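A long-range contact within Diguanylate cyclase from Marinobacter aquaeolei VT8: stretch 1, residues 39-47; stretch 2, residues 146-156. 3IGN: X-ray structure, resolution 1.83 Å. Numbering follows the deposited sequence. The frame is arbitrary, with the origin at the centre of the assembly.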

ATOM      1  N   ALA A  39     -15.871   9.971  -5.200  1.00 21.11           N
ATOM      2  CA  ALA A  39     -14.789  10.048  -4.235  1.00 22.61           C
ATOM      3  C   ALA A  39     -13.966   8.784  -4.467  1.00 21.77           C
ATOM      4  O   ALA A  39     -14.511   7.693  -4.616  1.00 22.35           O
ATOM      5  CB  ALA A  39     -15.338  10.061  -2.819  1.00 23.51           C
ATOM      6  N   THR A  40     -12.655   8.935  -4.542  1.00 20.08           N
ATOM      7  CA  THR A  40     -11.797   7.783  -4.746  1.00 21.99           C
ATOM      8  C   THR A  40     -10.428   8.177  -4.222  1.00 22.17           C
ATOM      9  O   THR A  40      -9.986   9.308  -4.402  1.00 21.79           O
ATOM     10  CB  THR A  40     -11.732   7.364  -6.237  1.00 30.06           C
ATOM     11  OG1 THR A  40     -11.028   6.119  -6.347  1.00 32.69           O
ATOM     12  CG2 THR A  40     -11.039   8.416  -7.068  1.00 31.76           C
ATOM     13  N   SER A  41      -9.774   7.245  -3.550  1.00 20.16           N
ATOM     14  CA  SER A  41      -8.475   7.520  -2.962  1.00 18.99           C
ATOM     15  C   SER A  41      -7.474   6.437  -3.308  1.00 19.81           C
ATOM     16  O   SER A  41      -7.840   5.314  -3.654  1.00 20.75           O
ATOM     17  CB  SER A  41      -8.610   7.612  -1.442  1.00 19.20           C
ATOM     18  OG  SER A  41      -9.494   8.659  -1.063  1.00 23.74           O
ATOM     19  N   LEU A  42      -6.204   6.797  -3.190  1.00 20.73           N
ATOM     20  CA  LEU A  42      -5.105   5.900  -3.463  1.00 21.55           C
ATOM     21  C   LEU A  42      -4.204   5.844  -2.236  1.00 21.28           C
ATOM     22  O   LEU A  42      -3.969   6.862  -1.581  1.00 20.56           O
ATOM     23  CB  LEU A  42      -4.308   6.437  -4.642  1.00 25.80           C
ATOM     24  CG  LEU A  42      -3.276   5.513  -5.279  1.00 28.42           C
ATOM     25  CD1 LEU A  42      -4.008   4.410  -6.029  1.00 30.43           C
ATOM     26  CD2 LEU A  42      -2.393   6.312  -6.227  1.00 29.07           C
ATOM     27  N   VAL A  43      -3.700   4.653  -1.933  1.00 21.21           N
ATOM     28  CA  VAL A  43      -2.796   4.462  -0.811  1.00 22.13           C
ATOM     29  C   VAL A  43      -1.492   3.893  -1.353  1.00 21.71           C
ATOM     30  O   VAL A  43      -1.494   3.095  -2.285  1.00 22.17           O
ATOM     31  CB  VAL A  43      -3.363   3.461   0.219  1.00 22.88           C
ATOM     32  CG1 VAL A  43      -2.382   3.302   1.391  1.00 24.89           C
ATOM     33  CG2 VAL A  43      -4.718   3.932   0.713  1.00 24.12           C
HETATM   34  N   MSE A  44      -0.377   4.341  -0.792  1.00 24.19           N
HETATM   35  CA  MSE A  44       0.937   3.845  -1.183  1.00 27.38           C
HETATM   36  C   MSE A  44       1.623   3.657   0.155  1.00 24.68           C
HETATM   37  O   MSE A  44       1.685   4.594   0.948  1.00 24.81           O
HETATM   38  CB  MSE A  44       1.715   4.885  -1.997  1.00 34.87           C
HETATM   39  CG  MSE A  44       0.962   5.481  -3.164  1.00 46.25           C
HETATM   40 SE   MSE A  44       1.872   5.172  -4.838  1.00 58.47          SE
HETATM   41  CE  MSE A  44       1.508   3.305  -4.923  1.00 50.40           C
ATOM     42  N   PHE A  45       2.090   2.449   0.444  1.00 25.67           N
ATOM     43  CA  PHE A  45       2.763   2.236   1.715  1.00 26.42           C
ATOM     44  C   PHE A  45       3.981   1.339   1.593  1.00 27.98           C
ATOM     45  O   PHE A  45       4.083   0.527   0.671  1.00 26.37           O
ATOM     46  CB  PHE A  45       1.775   1.739   2.790  1.00 26.01           C
ATOM     47  CG  PHE A  45       1.211   0.356   2.559  1.00 27.88           C
ATOM     48  CD1 PHE A  45       1.762  -0.747   3.210  1.00 29.62           C
ATOM     49  CD2 PHE A  45       0.078   0.167   1.770  1.00 26.57           C
ATOM     50  CE1 PHE A  45       1.193  -2.018   3.087  1.00 29.35           C
ATOM     51  CE2 PHE A  45      -0.500  -1.097   1.638  1.00 25.47           C
ATOM     52  CZ  PHE A  45       0.057  -2.192   2.300  1.00 25.60           C
ATOM     53  N   ASP A  46       4.912   1.538   2.521  1.00 28.93           N
ATOM     54  CA  ASP A  46       6.175   0.809   2.566  1.00 31.38           C
ATOM     55  C   ASP A  46       6.389   0.205   3.942  1.00 32.88           C
ATOM     56  O   ASP A  46       5.883   0.709   4.944  1.00 34.70           O
ATOM     57  CB  ASP A  46       7.351   1.760   2.314  1.00 36.52           C
ATOM     58  CG  ASP A  46       7.469   2.192   0.876  1.00 44.11           C
ATOM     59  OD1 ASP A  46       6.542   1.915   0.088  1.00 46.23           O
ATOM     60  OD2 ASP A  46       8.496   2.821   0.535  1.00 47.20           O
ATOM     61  N   ILE A  47       7.164  -0.869   3.981  1.00 34.55           N
ATOM     62  CA  ILE A  47       7.498  -1.515   5.238  1.00 31.99           C
ATOM     63  C   ILE A  47       8.643  -0.674   5.800  1.00 30.88           C
ATOM     64  O   ILE A  47       9.601  -0.390   5.093  1.00 31.23           O
ATOM     65  CB  ILE A  47       7.987  -2.948   4.996  1.00 32.10           C
ATOM     66  CG1 ILE A  47       6.817  -3.809   4.505  1.00 30.44           C
ATOM     67  CG2 ILE A  47       8.606  -3.512   6.267  1.00 29.64           C
ATOM     68  CD1 ILE A  47       7.241  -4.960   3.611  1.00 31.31           C
TER
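Stretch 2, residues 146-156: QWMQKADEALY

Stretch 2 is helical from Gln146 to Tyr156, part of a longer helix, and it packs on the strand formed by residues 40-47. The two run in broadly the same direction, with a signed crossing angle of -45° and axes 7.5 Å apart at closest approach. At this short separation the helix places a small residue, Ala151, against the strand: its CA lies 5.9 Å from the CA of Met44. No hydrogen bond links the two stretches; the contact is packing alone, burying 527 Å².

Along the strand, alternation sets the pattern. Thr40 points sideways and meets the far end of the Trp147 indole, OG1 to CH2 at 4.0 Å. Ser41 turns its side chain away, yet its backbone carbon C comes within 3.7 Å of Trp147 CZ2. Leu42 points toward the helix and fills the space between Trp147, Met148 and Ala151. Its CB is 3.6 Å from Trp147 CE2, while its CD2 sits over one face of the indole, 4.3 Å from the centroid of the five-membered ring, in a CH-pi contact, and also reaches Met148 CG at 3.6 Å.

Val43 points away and makes no contact. Met44, a selenomethionine, points back toward the helix and gives up more area to it than any other strand residue. Its CG presses on Ala151 CB at a tight 3.2 Å, and its SE lies 4.1 Å from CE of Met148, also selenomethionine. Leu155, one turn beyond Ala151, takes over next: its CD2 is 3.7 Å from Met44 O. Phe45 faces away, leaving its CA 4.1 Å from Leu155 CD1. Asp46 closes the contact, with OD1 3.5 Å from Leu155 CD2, while its OD2 is hydrogen-bonded elsewhere in the structure. Ile47 is out of reach.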

ATOM      1  N   GLN A 146       0.271  11.374 -11.872  1.00 22.90           N
ATOM      2  CA  GLN A 146       0.376  12.550 -11.011  1.00 21.81           C
ATOM      3  C   GLN A 146      -0.422  12.298  -9.730  1.00 22.17           C
ATOM      4  O   GLN A 146      -0.124  12.861  -8.679  1.00 24.42           O
ATOM      5  CB  GLN A 146      -0.121  13.797 -11.757  1.00 20.90           C
ATOM      6  CG  GLN A 146       0.867  14.267 -12.823  1.00 24.17           C
ATOM      7  CD  GLN A 146       0.375  15.466 -13.613  1.00 30.72           C
ATOM      8  OE1 GLN A 146      -0.545  16.171 -13.189  1.00 30.12           O
ATOM      9  NE2 GLN A 146       0.992  15.710 -14.766  1.00 35.14           N
ATOM     10  N   TRP A 147      -1.431  11.434  -9.826  1.00 22.19           N
ATOM     11  CA  TRP A 147      -2.249  11.056  -8.678  1.00 21.32           C
ATOM     12  C   TRP A 147      -1.370  10.168  -7.785  1.00 20.91           C
ATOM     13  O   TRP A 147      -1.311  10.340  -6.565  1.00 21.83           O
ATOM     14  CB  TRP A 147      -3.489  10.284  -9.164  1.00 21.75           C
ATOM     15  CG  TRP A 147      -4.400   9.769  -8.082  1.00 19.79           C
ATOM     16  CD1 TRP A 147      -4.519  10.242  -6.803  1.00 18.18           C
ATOM     17  CD2 TRP A 147      -5.365   8.719  -8.210  1.00 17.62           C
ATOM     18  NE1 TRP A 147      -5.500   9.553  -6.128  1.00 18.31           N
ATOM     19  CE2 TRP A 147      -6.037   8.614  -6.968  1.00 18.43           C
ATOM     20  CE3 TRP A 147      -5.727   7.853  -9.255  1.00 19.50           C
ATOM     21  CZ2 TRP A 147      -7.058   7.678  -6.740  1.00 18.10           C
ATOM     22  CZ3 TRP A 147      -6.752   6.913  -9.022  1.00 20.20           C
ATOM     23  CH2 TRP A 147      -7.398   6.841  -7.777  1.00 21.01           C
HETATM   24  N   MSE A 148      -0.682   9.219  -8.406  1.00 21.33           N
HETATM   25  CA  MSE A 148       0.197   8.330  -7.664  1.00 22.27           C
HETATM   26  C   MSE A 148       1.298   9.143  -6.981  1.00 22.64           C
HETATM   27  O   MSE A 148       1.728   8.818  -5.868  1.00 24.35           O
HETATM   28  CB  MSE A 148       0.812   7.298  -8.611  1.00 25.35           C
HETATM   29  CG  MSE A 148      -0.181   6.271  -9.113  1.00 28.49           C
HETATM   30 SE   MSE A 148       0.689   4.894 -10.165  1.00 42.94          SE
HETATM   31  CE  MSE A 148       2.060   4.412  -8.898  1.00 40.06           C
ATOM     32  N   GLN A 149       1.752  10.187  -7.663  1.00 22.88           N
ATOM     33  CA  GLN A 149       2.796  11.048  -7.133  1.00 26.00           C
ATOM     34  C   GLN A 149       2.366  11.696  -5.829  1.00 24.55           C
ATOM     35  O   GLN A 149       3.150  11.787  -4.893  1.00 23.50           O
ATOM     36  CB  GLN A 149       3.171  12.128  -8.153  1.00 29.83           C
ATOM     37  CG  GLN A 149       4.244  13.087  -7.658  1.00 34.55           C
ATOM     38  CD  GLN A 149       4.864  13.897  -8.781  1.00 43.56           C
ATOM     39  OE1 GLN A 149       4.649  13.608  -9.961  1.00 49.40           O
ATOM     40  NE2 GLN A 149       5.649  14.907  -8.422  1.00 44.83           N
ATOM     41  N   LYS A 150       1.116  12.147  -5.760  1.00 24.55           N
ATOM     42  CA  LYS A 150       0.611  12.780  -4.544  1.00 24.15           C
ATOM     43  C   LYS A 150       0.580  11.811  -3.369  1.00 23.82           C
ATOM     44  O   LYS A 150       0.895  12.188  -2.238  1.00 23.87           O
ATOM     45  CB  LYS A 150      -0.789  13.357  -4.776  1.00 24.22           C
ATOM     46  CG  LYS A 150      -0.808  14.563  -5.695  1.00 28.82           C
ATOM     47  CD  LYS A 150       0.083  15.690  -5.172  1.00 33.00           C
ATOM     48  CE  LYS A 150      -0.633  16.597  -4.185  1.00 37.42           C
ATOM     49  NZ  LYS A 150       0.256  17.715  -3.754  1.00 41.16           N
ATOM     50  N   ALA A 151       0.201  10.565  -3.633  1.00 22.29           N
ATOM     51  CA  ALA A 151       0.152   9.561  -2.580  1.00 22.81           C
ATOM     52  C   ALA A 151       1.567   9.223  -2.123  1.00 23.60           C
ATOM     53  O   ALA A 151       1.817   9.002  -0.935  1.00 22.03           O
ATOM     54  CB  ALA A 151      -0.559   8.298  -3.084  1.00 23.18           C
ATOM     55  N   ASP A 152       2.483   9.169  -3.079  1.00 23.35           N
ATOM     56  CA  ASP A 152       3.878   8.867  -2.789  1.00 25.16           C
ATOM     57  C   ASP A 152       4.495   9.980  -1.946  1.00 24.45           C
ATOM     58  O   ASP A 152       5.329   9.722  -1.076  1.00 25.72           O
ATOM     59  CB  ASP A 152       4.662   8.712  -4.087  1.00 30.84           C
ATOM     60  CG  ASP A 152       6.094   8.286  -3.850  1.00 37.50           C
ATOM     61  OD1 ASP A 152       6.292   7.207  -3.256  1.00 37.41           O
ATOM     62  OD2 ASP A 152       7.015   9.029  -4.248  1.00 42.25           O
ATOM     63  N   GLU A 153       4.084  11.220  -2.203  1.00 22.95           N
ATOM     64  CA  GLU A 153       4.587  12.371  -1.451  1.00 24.14           C
ATOM     65  C   GLU A 153       4.112  12.301  -0.003  1.00 24.40           C
ATOM     66  O   GLU A 153       4.847  12.639   0.926  1.00 23.54           O
ATOM     67  CB  GLU A 153       4.108  13.675  -2.106  1.00 29.32           C
ATOM     68  CG  GLU A 153       4.769  13.946  -3.449  1.00 35.80           C
ATOM     69  CD  GLU A 153       4.194  15.156  -4.173  1.00 43.52           C
ATOM     70  OE1 GLU A 153       3.195  15.735  -3.693  1.00 47.33           O
ATOM     71  OE2 GLU A 153       4.743  15.522  -5.234  1.00 45.47           O
ATOM     72  N   ALA A 154       2.868  11.870   0.184  1.00 24.18           N
ATOM     73  CA  ALA A 154       2.293  11.733   1.513  1.00 24.70           C
ATOM     74  C   ALA A 154       3.036  10.625   2.256  1.00 25.15           C
ATOM     75  O   ALA A 154       3.273  10.722   3.463  1.00 25.47           O
ATOM     76  CB  ALA A 154       0.810  11.392   1.401  1.00 23.64           C
ATOM     77  N   LEU A 155       3.401   9.575   1.529  1.00 23.17           N
ATOM     78  CA  LEU A 155       4.127   8.451   2.109  1.00 25.15           C
ATOM     79  C   LEU A 155       5.489   8.922   2.603  1.00 26.24           C
ATOM     80  O   LEU A 155       5.921   8.567   3.697  1.00 25.70           O
ATOM     81  CB  LEU A 155       4.312   7.343   1.068  1.00 23.68           C
ATOM     82  CG  LEU A 155       5.279   6.204   1.416  1.00 24.78           C
ATOM     83  CD1 LEU A 155       4.898   5.575   2.736  1.00 25.49           C
ATOM     84  CD2 LEU A 155       5.255   5.175   0.299  1.00 25.60           C
ATOM     85  N   TYR A 156       6.162   9.730   1.793  1.00 25.42           N
ATOM     86  CA  TYR A 156       7.475  10.231   2.181  1.00 25.71           C
ATOM     87  C   TYR A 156       7.361  11.070   3.450  1.00 25.46           C
ATOM     88  O   TYR A 156       8.222  10.998   4.331  1.00 27.10           O
ATOM     89  CB  TYR A 156       8.095  11.067   1.062  1.00 25.00           C
ATOM     90  CG  TYR A 156       9.555  11.368   1.299  1.00 23.44           C
ATOM     91  CD1 TYR A 156      10.502  10.345   1.288  1.00 25.04           C
ATOM     92  CD2 TYR A 156       9.984  12.662   1.571  1.00 21.24           C
ATOM     93  CE1 TYR A 156      11.852  10.604   1.550  1.00 25.68           C
ATOM     94  CE2 TYR A 156      11.332  12.937   1.835  1.00 19.70           C
ATOM     95  CZ  TYR A 156      12.255  11.903   1.824  1.00 23.81           C
ATOM     96  OH  TYR A 156      13.581  12.164   2.092  1.00 23.96           O
TER